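Local coordinates for cell surface protein (Putative S-layer protein) (Clostridioides difficile R20291, PDB 5NJL), which is a cell-wall protein, probably a component of the S-layer, with an extended three-domain fold, and shows cell adhesion in vitro, at residues A[11-25]-A[54-67]. Numbering follows the deposited sequence.
With SO4 (sulfate ion), chain Q; SO4 (sulfate ion), chain B; SO4 (sulfate ion), chain H; SO4 (sulfate ion), chain J.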
loop_
_atom_site.group_PDB
_atom_site.type_symbol
_atom_site.label_atom_id
_atom_site.label_comp_id
_atom_site.label_asym_id
_atom_site.label_seq_id
_atom_site.Cartn_x
_atom_site.Cartn_y
_atom_site.Cartn_z
ATOM N N LYS A 11 11.734 -20.850 7.922
ATOM C CA LYS A 11 11.761 -20.547 9.340
ATOM C C LYS A 11 13.119 -19.994 9.774
ATOM O O LYS A 11 13.168 -19.048 10.559
ATOM C CB LYS A 11 11.370 -21.791 10.151
ATOM C CG LYS A 11 11.505 -21.640 11.659
ATOM C CD LYS A 11 10.851 -22.820 12.355
ATOM C CE LYS A 11 11.155 -22.781 13.840
ATOM N NZ LYS A 11 10.300 -23.742 14.552
ATOM N N LYS A 12 14.217 -20.549 9.266
ATOM C CA LYS A 12 15.565 -20.021 9.567
ATOM C C LYS A 12 15.727 -18.565 9.103
ATOM O O LYS A 12 16.338 -17.752 9.799
ATOM C CB LYS A 12 16.667 -20.813 8.852
ATOM C CG LYS A 12 16.857 -22.279 9.203
ATOM C CD LYS A 12 17.884 -22.858 8.222
ATOM C CE LYS A 12 17.998 -24.371 8.298
ATOM N NZ LYS A 12 18.998 -24.882 7.308
ATOM N N GLU A 13 15.212 -18.261 7.911
ATOM C CA GLU A 13 15.290 -16.900 7.358
ATOM C C GLU A 13 14.368 -15.893 8.096
ATOM O O GLU A 13 14.562 -14.678 7.991
ATOM C CB GLU A 13 14.938 -16.914 5.868
ATOM C CG GLU A 13 16.019 -17.541 5.006
ATOM C CD GLU A 13 15.578 -17.824 3.570
ATOM O OE1 GLU A 13 14.367 -17.954 3.274
ATOM O OE2 GLU A 13 16.479 -17.928 2.721
ATOM N N ALA A 14 13.372 -16.400 8.819
ATOM C CA ALA A 14 12.459 -15.546 9.603
ATOM C C ALA A 14 13.163 -14.741 10.708
ATOM O O ALA A 14 12.604 -13.763 11.195
ATOM C CB ALA A 14 11.310 -16.368 10.170
ATOM N N THR A 15 14.392 -15.095 11.090
ATOM C CA THR A 15 15.159 -14.241 12.026
ATOM C C THR A 15 15.318 -12.809 11.472
ATOM O O THR A 15 15.195 -11.819 12.221
ATOM C CB THR A 15 16.570 -14.791 12.301
ATOM O OG1 THR A 15 17.273 -14.937 11.052
ATOM C CG2 THR A 15 16.493 -16.131 13.035
ATOM N N GLU A 16 15.581 -12.707 10.164
ATOM C CA GLU A 16 15.635 -11.405 9.489
ATOM C C GLU A 16 14.263 -10.722 9.447
ATOM O O GLU A 16 14.187 -9.507 9.601
ATOM C CB GLU A 16 16.208 -11.516 8.061
ATOM C CG GLU A 16 17.709 -11.821 8.002
ATOM C CD GLU A 16 18.400 -11.224 6.767
ATOM O OE1 GLU A 16 19.562 -10.768 6.900
ATOM O OE2 GLU A 16 17.788 -11.196 5.666
ATOM N N LEU A 17 13.194 -11.483 9.233
ATOM C CA LEU A 17 11.845 -10.923 9.280
ATOM C C LEU A 17 11.502 -10.385 10.690
ATOM O O LEU A 17 10.933 -9.292 10.836
ATOM C CB LEU A 17 10.805 -11.951 8.867
ATOM C CG LEU A 17 9.359 -11.476 8.913
ATOM C CD1 LEU A 17 9.130 -10.369 7.894
ATOM C CD2 LEU A 17 8.370 -12.596 8.686
ATOM N N VAL A 18 11.831 -11.160 11.722
ATOM C CA VAL A 18 11.617 -10.709 13.109
ATOM C C VAL A 18 12.308 -9.392 13.373
ATOM O O VAL A 18 11.700 -8.487 13.943
ATOM C CB VAL A 18 12.038 -11.777 14.134
ATOM C CG1 VAL A 18 12.166 -11.202 15.541
ATOM C CG2 VAL A 18 11.034 -12.906 14.087
ATOM N N SER A 19 13.560 -9.276 12.945
ATOM C CA SER A 19 14.303 -8.047 13.117
ATOM C C SER A 19 13.652 -6.859 12.422
ATOM O O SER A 19 13.530 -5.779 13.020
ATOM C CB SER A 19 15.742 -8.222 12.652
ATOM O OG SER A 19 16.322 -9.266 13.403
ATOM N N LYS A 20 13.220 -7.061 11.184
ATOM C CA LYS A 20 12.554 -5.987 10.429
ATOM C C LYS A 20 11.195 -5.618 11.012
ATOM O O LYS A 20 10.897 -4.438 11.165
ATOM C CB LYS A 20 12.410 -6.362 8.953
ATOM C CG LYS A 20 13.750 -6.393 8.221
ATOM C CD LYS A 20 13.573 -6.605 6.712
ATOM C CE LYS A 20 14.847 -6.298 5.927
ATOM N NZ LYS A 20 15.755 -7.480 5.895
ATOM N N VAL A 21 10.381 -6.611 11.351
ATOM C CA VAL A 21 9.050 -6.355 11.908
ATOM C C VAL A 21 9.143 -5.708 13.305
ATOM O O VAL A 21 8.315 -4.853 13.660
ATOM C CB VAL A 21 8.199 -7.613 11.927
ATOM C CG1 VAL A 21 6.854 -7.379 12.597
ATOM C CG2 VAL A 21 7.974 -8.094 10.513
ATOM N N ARG A 22 10.146 -6.090 14.086
ATOM C CA ARG A 22 10.368 -5.448 15.383
ATOM C C ARG A 22 10.549 -3.940 15.195
ATOM O O ARG A 22 9.922 -3.128 15.927
ATOM C CB ARG A 22 11.578 -6.053 16.126
ATOM C CG ARG A 22 11.954 -5.339 17.433
ATOM C CD ARG A 22 13.287 -5.796 18.050
ATOM N NE ARG A 22 13.263 -7.202 18.504
ATOM C CZ ARG A 22 13.977 -8.210 17.971
ATOM N NH1 ARG A 22 13.853 -9.431 18.457
ATOM N NH2 ARG A 22 14.803 -8.026 16.946
ATOM N N ASP A 23 11.381 -3.566 14.218
ATOM C CA ASP A 23 11.620 -2.145 13.951
ATOM C C ASP A 23 10.347 -1.427 13.463
ATOM O O ASP A 23 10.071 -0.306 13.907
ATOM C CB ASP A 23 12.820 -1.952 13.006
ATOM C CG ASP A 23 14.155 -2.398 13.635
ATOM O OD1 ASP A 23 14.250 -2.525 14.883
ATOM O OD2 ASP A 23 15.118 -2.624 12.872
ATOM N N LEU A 24 9.557 -2.073 12.599
ATOM C CA LEU A 24 8.284 -1.515 12.136
ATOM C C LEU A 24 7.312 -1.303 13.268
ATOM O O LEU A 24 6.636 -0.272 13.326
ATOM C CB LEU A 24 7.607 -2.416 11.107
ATOM C CG LEU A 24 8.324 -2.563 9.752
ATOM C CD1 LEU A 24 7.516 -3.520 8.923
ATOM C CD2 LEU A 24 8.533 -1.232 9.028
ATOM N N MET A 25 7.222 -2.289 14.158
ATOM C CA MET A 25 6.246 -2.226 15.257
ATOM C C MET A 25 6.606 -1.153 16.293
ATOM O O MET A 25 5.730 -0.699 17.020
ATOM C CB MET A 25 6.077 -3.590 15.931
ATOM C CG MET A 25 5.401 -4.617 15.042
ATOM S SD MET A 25 5.087 -6.219 15.813
ATOM C CE MET A 25 3.578 -5.896 16.724
ATOM N N ILE A 54 -1.515 -8.639 15.787
ATOM C CA ILE A 54 -0.654 -8.749 16.963
ATOM C C ILE A 54 -0.293 -7.364 17.408
ATOM O O ILE A 54 -0.221 -6.465 16.582
ATOM C CB ILE A 54 0.614 -9.597 16.690
ATOM C CG1 ILE A 54 1.544 -8.963 15.642
ATOM C CG2 ILE A 54 0.181 -10.982 16.246
ATOM C CD1 ILE A 54 2.899 -9.643 15.548
ATOM N N THR A 55 -0.072 -7.182 18.707
ATOM C CA THR A 55 0.326 -5.882 19.249
ATOM C C THR A 55 1.734 -5.809 19.788
ATOM O O THR A 55 2.203 -4.702 20.108
ATOM C CB THR A 55 -0.631 -5.446 20.363
ATOM O OG1 THR A 55 -0.683 -6.467 21.384
ATOM C CG2 THR A 55 -2.023 -5.217 19.769
ATOM N N ASN A 56 2.414 -6.967 19.873
ATOM C CA ASN A 56 3.810 -7.047 20.317
ATOM C C ASN A 56 4.539 -8.047 19.414
ATOM O O ASN A 56 3.986 -9.082 19.051
ATOM C CB ASN A 56 3.931 -7.538 21.780
ATOM C CG ASN A 56 5.333 -7.322 22.372
ATOM O OD1 ASN A 56 6.303 -8.075 22.109
ATOM N ND2 ASN A 56 5.443 -6.284 23.213
ATOM N N ILE A 57 5.775 -7.729 19.078
ATOM C CA ILE A 57 6.648 -8.607 18.287
ATOM C C ILE A 57 6.802 -10.025 18.878
ATOM O O ILE A 57 6.942 -10.994 18.126
ATOM C CB ILE A 57 8.026 -7.934 18.042
ATOM C CG1 ILE A 57 8.879 -8.729 17.052
ATOM C CG2 ILE A 57 8.786 -7.668 19.337
ATOM C CD1 ILE A 57 8.282 -8.861 15.663
ATOM N N ASP A 58 6.747 -10.152 20.205
ATOM C CA ASP A 58 6.828 -11.469 20.836
ATOM C C ASP A 58 5.708 -12.401 20.406
ATOM O O ASP A 58 5.913 -13.612 20.340
ATOM C CB ASP A 58 6.893 -11.420 22.374
ATOM C CG ASP A 58 7.041 -12.823 22.964
ATOM O OD1 ASP A 58 8.086 -13.455 22.688
ATOM O OD2 ASP A 58 6.094 -13.328 23.601
ATOM N N GLU A 59 4.548 -11.864 20.040
ATOM C CA GLU A 59 3.489 -12.722 19.533
ATOM C C GLU A 59 3.921 -13.455 18.259
ATOM O O GLU A 59 3.593 -14.637 18.084
ATOM C CB GLU A 59 2.202 -11.950 19.277
ATOM C CG GLU A 59 1.556 -11.412 20.539
ATOM C CD GLU A 59 0.298 -10.640 20.212
ATOM O OE1 GLU A 59 -0.682 -11.261 19.753
ATOM O OE2 GLU A 59 0.317 -9.418 20.390
ATOM N N LEU A 60 4.646 -12.751 17.390
ATOM C CA LEU A 60 5.183 -13.355 16.165
ATOM C C LEU A 60 6.310 -14.324 16.492
ATOM O O LEU A 60 6.345 -15.428 15.963
ATOM C CB LEU A 60 5.663 -12.287 15.180
ATOM C CG LEU A 60 6.428 -12.790 13.956
ATOM C CD1 LEU A 60 5.524 -13.657 13.113
ATOM C CD2 LEU A 60 6.944 -11.604 13.168
ATOM N N GLU A 61 7.246 -13.901 17.334
ATOM C CA GLU A 61 8.354 -14.779 17.743
ATOM C C GLU A 61 7.874 -16.095 18.332
ATOM O O GLU A 61 8.378 -17.158 17.957
ATOM C CB GLU A 61 9.297 -14.091 18.701
ATOM C CG GLU A 61 10.061 -12.972 18.066
ATOM C CD GLU A 61 10.815 -12.137 19.070
ATOM O OE1 GLU A 61 10.200 -11.261 19.766
ATOM O OE2 GLU A 61 12.041 -12.343 19.138
ATOM N N LYS A 62 6.888 -16.041 19.219
ATOM C CA LYS A 62 6.329 -17.268 19.790
ATOM C C LYS A 62 5.766 -18.236 18.730
ATOM O O LYS A 62 5.972 -19.453 18.808
ATOM C CB LYS A 62 5.245 -16.953 20.816
ATOM C CG LYS A 62 4.855 -18.143 21.679
ATOM C CD LYS A 62 3.819 -17.768 22.736
ATOM C CE LYS A 62 3.300 -19.035 23.426
ATOM N NZ LYS A 62 2.226 -18.731 24.410
ATOM N N LEU A 63 5.046 -17.688 17.759
ATOM C CA LEU A 63 4.429 -18.478 16.713
ATOM C C LEU A 63 5.469 -19.064 15.764
ATOM O O LEU A 63 5.366 -20.236 15.408
ATOM C CB LEU A 63 3.385 -17.656 15.940
ATOM C CG LEU A 63 2.097 -17.363 16.720
ATOM C CD1 LEU A 63 1.276 -16.247 16.084
ATOM C CD2 LEU A 63 1.228 -18.610 16.831
ATOM N N VAL A 64 6.455 -18.254 15.380
ATOM C CA VAL A 64 7.562 -18.698 14.521
ATOM C C VAL A 64 8.346 -19.803 15.232
ATOM O O VAL A 64 8.545 -20.874 14.663
ATOM C CB VAL A 64 8.499 -17.541 14.134
ATOM C CG1 VAL A 64 9.762 -18.054 13.439
ATOM C CG2 VAL A 64 7.773 -16.542 13.234
ATOM N N ASN A 65 8.749 -19.565 16.484
ATOM C CA ASN A 65 9.494 -20.588 17.260
ATOM C C ASN A 65 8.756 -21.927 17.373
ATOM O O ASN A 65 9.385 -22.980 17.325
ATOM C CB ASN A 65 9.866 -20.090 18.663
ATOM C CG ASN A 65 10.851 -18.936 18.645
ATOM O OD1 ASN A 65 11.500 -18.669 17.631
ATOM N ND2 ASN A 65 10.963 -18.227 19.780
ATOM N N ALA A 66 7.433 -21.894 17.513
ATOM C CA ALA A 66 6.649 -23.110 17.653
ATOM C C ALA A 66 6.217 -23.751 16.319
ATOM O O ALA A 66 5.498 -24.739 16.326
ATOM C CB ALA A 66 5.427 -22.829 18.510
ATOM N N LEU A 67 6.621 -23.183 15.181
ATOM C CA LEU A 67 6.115 -23.628 13.883
ATOM C C LEU A 67 6.634 -25.043 13.592
ATOM O O LEU A 67 7.844 -25.286 13.636
ATOM C CB LEU A 67 6.592 -22.671 12.790
ATOM C CG LEU A 67 6.043 -22.850 11.389
ATOM C CD1 LEU A 67 4.531 -22.769 11.391
ATOM C CD2 LEU A 67 6.666 -21.803 10.485
HETATM S S SO4 Q . 0.297 -5.037 24.243
HETATM O O1 SO4 Q . -0.874 -5.932 24.127
HETATM O O2 SO4 Q . 0.510 -4.693 25.664
HETATM O O3 SO4 Q . 1.500 -5.716 23.714
HETATM O O4 SO4 Q . 0.037 -3.793 23.484
HETATM S S SO4 B . 18.357 -7.247 15.611
HETATM O O1 SO4 B . 17.355 -8.292 15.372
HETATM O O2 SO4 B . 18.955 -7.507 16.948
HETATM O O3 SO4 B . 19.404 -7.319 14.559
HETATM O O4 SO4 B . 17.732 -5.901 15.573
HETATM S S SO4 H . 13.079 -26.260 14.352
HETATM O O1 SO4 H . 12.689 -25.592 15.619
HETATM O O2 SO4 H . 13.939 -27.423 14.691
HETATM O O3 SO4 H . 13.875 -25.298 13.549
HETATM O O4 SO4 H . 11.882 -26.739 13.610
HETATM S S SO4 J . 20.762 -24.866 4.178
HETATM O O1 SO4 J . 19.715 -25.792 3.677
HETATM O O2 SO4 J . 21.755 -25.603 4.993
HETATM O O3 SO4 J . 21.443 -24.252 3.017
HETATM O O4 SO4 J . 20.135 -23.818 5.022
#
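The side chain of Ile57 sits as a knob in a hole on helix 14-25 lined by Val18, Val21, Arg22 and Met25. With CG1 anti to the backbone N (chi1 -172°), it reaches into the groove, where Ile57 CD1 lies 3.7 Å from Val21 CG1 and Ile57 CG1 rests on Arg22 CB. Met25 bends at its last torsion (chi3 81°) round the start of helix 57-65, placing its CE 3.8 Å from Ile54 CG1 and 3.5 Å from Asn56 N. Val18 crosses Glu61 nearly at a right angle, its CG1 3.7 Å from Glu61 CG, and Ala14 meets Val64. A capping box fixes the start of helix 57-65: Asn56 OD1 accepts from Asp58 N while Glu59 OE2 accepts from both Thr55 N and Asn56 N, on one carboxylate face. On the outer side, Arg22 NH1 forms a long (3.5 Å) salt bridge to Glu61 OE2, the guanidinium and carboxylate planes steeply inclined. The extended Lys11 reaches the C-terminal end of helix 57-65, where its NZ donates to Asn65 O (3.0 Å) from above the carbonyl plane, to Leu67 O (3.0 Å) on an in-plane lone pair, and to a sulfate ion probably from the crystallisation liquor. The nearly antiparallel helices, their axes 10.2 Å apart, pack side by side on one mixed sheet, Leu17 and Ala14 against strands 5-10 and 204-212, Leu60 against strand 72-79 and Met25 against strand 40-45.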